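Local coordinates for protein nickel-dependent hydrogenase large subunit (Allochromatium vinosum, PDB 3MYR) that forms the large subunit of a heterodimeric [NiFe] hydrogenase, which carries the nickel-iron centre and oxidises molecular hydrogen with transfer of the electrons to an acceptor, at residues B[3-13]-B[18-32]. Residues are numbered along the deposited sequence; the frame is centred on the assembly and turned at random.
Sequences ERIVVDPITRI and RIEAQMDGATIAQAY
Strands 5-7 and 17-24 form the first antiparallel pair of the N-terminal three-stranded sheet, with Val6 opposite Glu20 in a non-hydrogen-bonded pair. Ile5 with Ala21 and Val7 with Ile19 are the flanking hydrogen-bonded pairs. Each gives two backbone bonds, among them Val7 N to Ile19 O at 2.8 Å. A row of charges lies along the Val6 and Glu20 face. With CG anti to the backbone N (chi1 160°) and an extended chain, Arg18 carries its guanidinium across Val6, whose CG1 sits over one face, 3.4 Å from Arg18 CZ. Two acids meet its edge, near the guanidinium plane. Arg18 NH1 meets Asp8 OD1 on the anti side of that oxygen, somewhat out of the carboxylate plane, at 2.7 Å, the two planes nearly perpendicular (82°). Arg18 NE and NH2 both grip Glu20 OE1, with NE at 2.6 Å. The other oxygen, Glu20 OE2, takes Arg4 NH1 at 2.8 Å, with guanidinium and carboxylate almost coplanar. Leu367 N also bonds Glu20 OE1. A leucine in place of Arg18 would probably leave Asp8 OD1 without its cationic mate and Glu20 freer to turn. The other face is apolar. Ile5 CG1 packs on Met23 CG at 3.5 Å, and Ile10 CD1 on Ile19 CG1 at 3.7 Å. Helices 543-551 and 525-531 touch Val7 and Ile19 respectively. Asp8 OD2, the other oxygen, accepts a hydrogen bond from Ala89 N of the small subunit. The arrangement is an antiparallel beta hairpin, continued through the type II' turn of Asp24 to Thr27 into a three-stranded meander.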
loop_
_atom_site.group_PDB
_atom_site.type_symbol
_atom_site.label_atom_id
_atom_site.label_comp_id
_atom_site.label_asym_id
_atom_site.label_seq_id
_atom_site.Cartn_x
_atom_site.Cartn_y
_atom_site.Cartn_z
ATOM N N GLU B 3 16.186 28.058 10.156
ATOM C CA GLU B 3 17.010 27.030 9.581
ATOM C C GLU B 3 16.396 26.201 8.483
ATOM O O GLU B 3 16.229 26.708 7.429
ATOM C CB GLU B 3 17.527 26.134 10.645
ATOM C CG GLU B 3 16.555 26.007 11.633
ATOM C CD GLU B 3 17.150 25.712 12.862
ATOM O OE1 GLU B 3 16.623 26.193 13.835
ATOM O OE2 GLU B 3 18.158 24.999 12.861
ATOM N N ARG B 4 16.167 24.929 8.669
ATOM C CA ARG B 4 15.695 24.148 7.554
ATOM C C ARG B 4 14.283 24.451 7.123
ATOM O O ARG B 4 13.431 24.702 7.914
ATOM C CB ARG B 4 15.808 22.677 7.863
ATOM C CG ARG B 4 17.118 22.082 7.627
ATOM C CD ARG B 4 17.108 20.686 8.109
ATOM N NE ARG B 4 18.202 20.604 8.962
ATOM C CZ ARG B 4 18.208 20.349 10.247
ATOM N NH1 ARG B 4 17.169 19.983 10.919
ATOM N NH2 ARG B 4 19.351 20.439 10.837
ATOM N N ILE B 5 14.046 24.354 5.843
ATOM C CA ILE B 5 12.670 24.334 5.303
ATOM C C ILE B 5 12.022 22.967 5.650
ATOM O O ILE B 5 12.721 21.927 5.671
ATOM C CB ILE B 5 12.765 24.578 3.791
ATOM C CG1 ILE B 5 13.241 26.057 3.547
ATOM C CG2 ILE B 5 11.507 24.238 3.063
ATOM C CD1 ILE B 5 12.397 27.126 4.185
ATOM N N VAL B 6 10.748 22.975 6.026
ATOM C CA VAL B 6 10.099 21.770 6.503
ATOM C C VAL B 6 8.878 21.484 5.630
ATOM O O VAL B 6 8.034 22.355 5.440
ATOM C CB VAL B 6 9.669 21.898 7.988
ATOM C CG1 VAL B 6 8.773 20.670 8.430
ATOM C CG2 VAL B 6 10.915 22.047 8.913
ATOM N N VAL B 7 8.764 20.265 5.110
ATOM C CA VAL B 7 7.485 19.800 4.600
ATOM C C VAL B 7 6.939 18.562 5.304
ATOM O O VAL B 7 7.463 17.441 5.178
ATOM C CB VAL B 7 7.413 19.822 3.053
ATOM C CG1 VAL B 7 8.716 20.146 2.288
ATOM C CG2 VAL B 7 6.175 19.215 2.337
ATOM N N ASP B 8 5.927 18.826 6.122
ATOM C CA ASP B 8 5.351 17.824 7.010
ATOM C C ASP B 8 3.887 18.242 7.229
ATOM O O ASP B 8 3.637 19.267 7.811
ATOM C CB ASP B 8 6.153 17.846 8.307
ATOM C CG ASP B 8 5.757 16.759 9.259
ATOM O OD1 ASP B 8 6.488 16.550 10.270
ATOM O OD2 ASP B 8 4.676 16.154 9.055
ATOM N N PRO B 9 2.910 17.460 6.743
ATOM C CA PRO B 9 3.067 16.131 6.120
ATOM C C PRO B 9 3.393 16.243 4.636
ATOM O O PRO B 9 2.908 17.114 3.952
ATOM C CB PRO B 9 1.663 15.497 6.249
ATOM C CG PRO B 9 0.680 16.709 6.336
ATOM C CD PRO B 9 1.502 17.858 6.956
ATOM N N ILE B 10 4.166 15.315 4.122
ATOM C CA ILE B 10 4.125 15.016 2.719
ATOM C C ILE B 10 2.778 14.322 2.508
ATOM O O ILE B 10 2.502 13.282 3.107
ATOM C CB ILE B 10 5.305 14.027 2.359
ATOM C CG1 ILE B 10 6.668 14.725 2.693
ATOM C CG2 ILE B 10 5.306 13.630 0.821
ATOM C CD1 ILE B 10 7.017 15.840 1.675
ATOM N N THR B 11 1.977 14.829 1.603
ATOM C CA THR B 11 0.733 14.144 1.263
ATOM C C THR B 11 0.864 13.413 -0.089
ATOM O O THR B 11 1.886 13.493 -0.760
ATOM C CB THR B 11 -0.412 15.149 1.197
ATOM O OG1 THR B 11 -0.083 16.150 0.216
ATOM C CG2 THR B 11 -0.584 15.864 2.619
ATOM N N ARG B 12 -0.186 12.708 -0.482
ATOM C CA ARG B 12 -0.138 11.908 -1.692
ATOM C C ARG B 12 1.008 10.932 -1.670
ATOM O O ARG B 12 1.673 10.709 -2.689
ATOM C CB ARG B 12 -0.152 12.801 -2.943
ATOM C CG ARG B 12 -1.621 13.199 -3.209
ATOM C CD ARG B 12 -1.764 14.100 -4.439
ATOM N NE ARG B 12 -1.040 15.373 -4.291
ATOM C CZ ARG B 12 0.006 15.772 -5.028
ATOM N NH1 ARG B 12 0.556 15.013 -5.984
ATOM N NH2 ARG B 12 0.490 17.005 -4.865
ATOM N N ILE B 13 1.273 10.401 -0.474
ATOM C CA ILE B 13 2.014 9.160 -0.336
ATOM C C ILE B 13 1.184 8.265 0.577
ATOM O O ILE B 13 0.100 8.658 1.068
ATOM C CB ILE B 13 3.427 9.419 0.347
ATOM C CG1 ILE B 13 3.247 10.008 1.774
ATOM C CG2 ILE B 13 4.214 10.385 -0.448
ATOM C CD1 ILE B 13 4.525 9.950 2.650
ATOM N N ARG B 18 8.175 13.300 6.703
ATOM C CA ARG B 18 8.576 14.696 6.886
ATOM C C ARG B 18 9.906 14.858 6.082
ATOM O O ARG B 18 10.787 13.967 6.168
ATOM C CB ARG B 18 8.803 14.989 8.397
ATOM C CG ARG B 18 9.691 16.259 8.687
ATOM C CD ARG B 18 9.809 16.403 10.190
ATOM N NE ARG B 18 10.245 17.736 10.615
ATOM C CZ ARG B 18 9.469 18.679 11.140
ATOM N NH1 ARG B 18 8.163 18.452 11.311
ATOM N NH2 ARG B 18 10.019 19.839 11.541
ATOM N N ILE B 19 10.002 15.909 5.264
ATOM C CA ILE B 19 11.260 16.303 4.618
ATOM C C ILE B 19 11.738 17.615 5.215
ATOM O O ILE B 19 10.927 18.562 5.359
ATOM C CB ILE B 19 11.068 16.497 3.085
ATOM C CG1 ILE B 19 10.553 15.198 2.427
ATOM C CG2 ILE B 19 12.390 16.990 2.415
ATOM C CD1 ILE B 19 11.566 14.091 2.434
ATOM N N GLU B 20 13.036 17.677 5.591
ATOM C CA GLU B 20 13.665 18.957 5.932
ATOM C C GLU B 20 14.766 19.200 4.915
ATOM O O GLU B 20 15.415 18.245 4.456
ATOM C CB GLU B 20 14.191 18.922 7.372
ATOM C CG GLU B 20 13.000 18.826 8.360
ATOM C CD GLU B 20 13.396 19.039 9.840
ATOM O OE1 GLU B 20 12.513 18.946 10.751
ATOM O OE2 GLU B 20 14.585 19.294 10.084
ATOM N N ALA B 21 14.930 20.456 4.497
ATOM C CA ALA B 21 15.924 20.795 3.484
ATOM C C ALA B 21 16.717 22.037 3.948
ATOM O O ALA B 21 16.132 23.080 4.309
ATOM C CB ALA B 21 15.241 21.077 2.157
ATOM N N GLN B 22 18.042 21.911 3.949
ATOM C CA GLN B 22 18.907 23.052 4.177
ATOM C C GLN B 22 19.113 23.711 2.821
ATOM O O GLN B 22 19.635 23.070 1.876
ATOM C CB GLN B 22 20.235 22.605 4.794
ATOM C CG GLN B 22 21.255 23.784 5.016
ATOM C CD GLN B 22 20.700 24.871 5.949
ATOM O OE1 GLN B 22 20.580 26.039 5.551
ATOM N NE2 GLN B 22 20.282 24.483 7.155
ATOM N N MET B 23 18.640 24.946 2.707
ATOM C CA MET B 23 18.666 25.676 1.465
ATOM C C MET B 23 19.959 26.470 1.373
ATOM O O MET B 23 20.414 27.024 2.388
ATOM C CB MET B 23 17.484 26.658 1.389
ATOM C CG MET B 23 16.081 25.997 1.420
ATOM S SD MET B 23 15.960 24.601 0.233
ATOM C CE MET B 23 15.868 25.491 -1.326
ATOM N N ASP B 24 20.547 26.520 0.174
ATOM C CA ASP B 24 21.595 27.530 -0.173
ATOM C C ASP B 24 21.076 28.422 -1.323
ATOM O O ASP B 24 21.052 27.999 -2.486
ATOM C CB ASP B 24 22.950 26.847 -0.512
ATOM C CG ASP B 24 24.060 27.872 -0.893
ATOM O OD1 ASP B 24 23.887 29.109 -0.688
ATOM O OD2 ASP B 24 25.098 27.438 -1.436
ATOM N N GLY B 25 20.542 29.601 -0.976
ATOM C CA GLY B 25 19.691 30.340 -1.933
ATOM C C GLY B 25 18.466 29.486 -2.292
ATOM O O GLY B 25 17.826 28.935 -1.395
ATOM N N ALA B 26 18.122 29.400 -3.586
ATOM C CA ALA B 26 17.002 28.588 -4.090
ATOM C C ALA B 26 17.337 27.079 -4.211
ATOM O O ALA B 26 16.453 26.247 -4.487
ATOM C CB ALA B 26 16.539 29.143 -5.464
ATOM N N THR B 27 18.600 26.735 -3.942
ATOM C CA THR B 27 19.151 25.404 -4.123
ATOM C C THR B 27 19.045 24.530 -2.878
ATOM O O THR B 27 19.369 24.949 -1.755
ATOM C CB THR B 27 20.632 25.490 -4.616
ATOM O OG1 THR B 27 20.605 26.021 -5.941
ATOM C CG2 THR B 27 21.271 24.120 -4.731
ATOM N N ILE B 28 18.589 23.293 -3.065
ATOM C CA ILE B 28 18.650 22.368 -1.961
ATOM C C ILE B 28 20.099 21.946 -1.687
ATOM O O ILE B 28 20.703 21.254 -2.499
ATOM C CB ILE B 28 17.718 21.160 -2.164
ATOM C CG1 ILE B 28 16.270 21.652 -2.270
ATOM C CG2 ILE B 28 17.907 20.155 -0.995
ATOM C CD1 ILE B 28 15.227 20.567 -2.448
ATOM N N ALA B 29 20.641 22.311 -0.539
ATOM C CA ALA B 29 22.047 21.939 -0.230
ATOM C C ALA B 29 22.137 20.587 0.493
ATOM O O ALA B 29 22.947 19.747 0.109
ATOM C CB ALA B 29 22.777 23.045 0.583
ATOM N N GLN B 30 21.298 20.371 1.504
ATOM C CA GLN B 30 21.185 19.052 2.168
ATOM C C GLN B 30 19.711 18.755 2.388
ATOM O O GLN B 30 18.933 19.657 2.758
ATOM C CB GLN B 30 21.891 18.994 3.533
ATOM C CG GLN B 30 23.448 19.072 3.566
ATOM C CD GLN B 30 24.163 17.772 3.094
ATOM O OE1 GLN B 30 24.575 17.681 1.921
ATOM N NE2 GLN B 30 24.350 16.791 4.008
ATOM N N ALA B 31 19.325 17.499 2.193
ATOM C CA ALA B 31 17.966 17.073 2.493
ATOM C C ALA B 31 17.971 15.953 3.562
ATOM O O ALA B 31 18.905 15.126 3.638
ATOM C CB ALA B 31 17.274 16.603 1.209
ATOM N N TYR B 32 16.901 15.908 4.355
ATOM C CA TYR B 32 16.739 14.896 5.412
ATOM C C TYR B 32 15.332 14.304 5.287
ATOM O O TYR B 32 14.351 15.056 5.096
ATOM C CB TYR B 32 16.946 15.486 6.818
ATOM C CG TYR B 32 18.277 16.142 6.938
ATOM C CD1 TYR B 32 19.376 15.454 7.499
ATOM C CD2 TYR B 32 18.474 17.439 6.457
ATOM C CE1 TYR B 32 20.621 16.043 7.567
ATOM C CE2 TYR B 32 19.741 18.056 6.539
ATOM C CZ TYR B 32 20.799 17.333 7.078
ATOM O OH TYR B 32 22.052 17.928 7.193
HETATM O O HOH W 1 17.252 26.511 4.858
#